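Local coordinates for methionine gamma-lyase (Trichomonas vaginalis, PDB 1E5E), which belongs to the Cys/Met metabolism family of pyridoxal-phosphate-dependent enzymes and assembles from four chains, at residues N261-M264 / K265-E269. Sequence-based numbering, arbitrary orientation.
Sequences NIRM and KAESE
Arg263 and Glu267 form an i to i+4 pair near the start of alpha-helix 260-279, which meets the second subunit of this PLP-dependent enzyme. Glu267 can be followed from its root: CB and CG lie against the carbonyl oxygen of Arg263, CG at 3.1 Å from that O, and CD stays close to it. With CG anti to the carbonyl carbon (chi1 -67°) and the chain extended beyond it, the carboxylate is carried back along the helix; OE1, buried with no polar partner, comes within 4.2 Å of Met264 SD, and OE2 lies 3.9 Å from Arg263 CB. Arg263 NH1 and Glu267 OE2 stay 4.7 Å apart; between them lies a water, 2.8 Å from Glu267 OE2 and 2.9 Å from Arg263 NH1, which donates to it. NH1 also donates to Tyr210 O, NH2 to Gly256 O and NE to Thr259 OG1. On another side of the helix, Lys265 runs its aliphatic chain past Asn261, CE 3.7 Å from Asn261 OD1. Ile262 packs on Ile378 of the second subunit, Arg263 and Ala266 on Ile262 of that subunit. One turn closes doubly at Met264 O: Ser268 N and Ser268 OG reach it from opposite faces of its carbonyl plane, the hydroxyl donating from OG to Met264 O over 2.8 Å.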
loop_
_atom_site.group_PDB
_atom_site.type_symbol
_atom_site.label_atom_id
_atom_site.label_comp_id
_atom_site.label_asym_id
_atom_site.label_seq_id
_atom_site.Cartn_x
_atom_site.Cartn_y
_atom_site.Cartn_z
ATOM N N ASN A 261 -17.685 -12.724 -8.786
ATOM C CA ASN A 261 -18.560 -13.627 -9.531
ATOM C C ASN A 261 -17.838 -14.858 -10.073
ATOM O O ASN A 261 -18.375 -15.961 -9.934
ATOM C CB ASN A 261 -19.219 -12.867 -10.682
ATOM C CG ASN A 261 -20.057 -13.780 -11.573
ATOM O OD1 ASN A 261 -21.133 -14.196 -11.175
ATOM N ND2 ASN A 261 -19.565 -14.026 -12.783
ATOM N N ILE A 262 -16.654 -14.674 -10.701
ATOM C CA ILE A 262 -15.973 -15.840 -11.268
ATOM C C ILE A 262 -15.346 -16.721 -10.207
ATOM O O ILE A 262 -15.204 -17.908 -10.466
ATOM C CB ILE A 262 -14.915 -15.483 -12.344
ATOM C CG1 ILE A 262 -13.870 -14.518 -11.768
ATOM C CG2 ILE A 262 -15.617 -14.881 -13.555
ATOM C CD1 ILE A 262 -12.695 -14.287 -12.712
ATOM N N ARG A 263 -14.987 -16.205 -9.069
ATOM C CA ARG A 263 -14.449 -16.973 -7.952
ATOM C C ARG A 263 -15.551 -17.807 -7.272
ATOM O O ARG A 263 -15.416 -19.029 -7.068
ATOM C CB ARG A 263 -13.855 -16.019 -6.881
ATOM C CG ARG A 263 -12.500 -15.461 -7.255
ATOM C CD ARG A 263 -11.817 -14.671 -6.147
ATOM N NE ARG A 263 -12.423 -13.384 -5.810
ATOM C CZ ARG A 263 -13.252 -13.186 -4.796
ATOM N NH1 ARG A 263 -13.606 -14.204 -3.999
ATOM N NH2 ARG A 263 -13.697 -11.953 -4.559
ATOM N N MET A 264 -16.696 -17.201 -7.011
ATOM C CA MET A 264 -17.798 -17.934 -6.374
ATOM C C MET A 264 -18.246 -19.116 -7.258
ATOM O O MET A 264 -18.532 -20.187 -6.726
ATOM C CB MET A 264 -19.035 -17.099 -6.037
ATOM C CG MET A 264 -18.830 -16.033 -4.972
ATOM S SD MET A 264 -17.979 -16.635 -3.491
ATOM C CE MET A 264 -19.116 -17.817 -2.794
ATOM N N LYS A 265 -18.346 -18.903 -8.551
ATOM C CA LYS A 265 -18.725 -19.946 -9.476
ATOM C C LYS A 265 -17.684 -21.056 -9.468
ATOM O O LYS A 265 -18.055 -22.202 -9.308
ATOM C CB LYS A 265 -18.871 -19.488 -10.941
ATOM C CG LYS A 265 -19.989 -18.463 -11.036
ATOM C CD LYS A 265 -20.254 -18.001 -12.472
ATOM C CE LYS A 265 -21.716 -17.548 -12.536
ATOM N NZ LYS A 265 -22.041 -16.988 -13.890
ATOM N N ALA A 266 -16.430 -20.667 -9.677
ATOM C CA ALA A 266 -15.361 -21.667 -9.673
ATOM C C ALA A 266 -15.280 -22.375 -8.329
ATOM O O ALA A 266 -15.112 -23.603 -8.343
ATOM C CB ALA A 266 -14.031 -20.982 -9.978
ATOM N N GLU A 267 -15.438 -21.649 -7.208
ATOM C CA GLU A 267 -15.363 -22.332 -5.917
ATOM C C GLU A 267 -16.534 -23.261 -5.639
ATOM O O GLU A 267 -16.342 -24.311 -4.986
ATOM C CB GLU A 267 -15.199 -21.290 -4.774
ATOM C CG GLU A 267 -13.842 -20.601 -4.897
ATOM C CD GLU A 267 -13.597 -19.319 -4.162
ATOM O OE1 GLU A 267 -14.467 -18.868 -3.392
ATOM O OE2 GLU A 267 -12.491 -18.711 -4.356
ATOM N N SER A 268 -17.747 -22.923 -6.020
ATOM C CA SER A 268 -18.955 -23.728 -5.863
ATOM C C SER A 268 -18.861 -25.028 -6.675
ATOM O O SER A 268 -19.143 -26.141 -6.203
ATOM C CB SER A 268 -20.163 -22.888 -6.324
ATOM O OG SER A 268 -20.387 -21.829 -5.330
ATOM N N GLU A 269 -18.388 -24.911 -7.919
ATOM C CA GLU A 269 -18.212 -26.024 -8.815
ATOM C C GLU A 269 -17.177 -27.000 -8.237
ATOM O O GLU A 269 -17.492 -28.190 -8.163
ATOM C CB GLU A 269 -17.750 -25.626 -10.217
ATOM C CG GLU A 269 -18.774 -24.833 -10.969
ATOM C CD GLU A 269 -18.262 -24.001 -12.132
ATOM O OE1 GLU A 269 -19.118 -23.425 -12.857
ATOM O OE2 GLU A 269 -17.039 -23.761 -12.286
HETATM O O HOH W 1 -11.902 -16.286 -3.049
#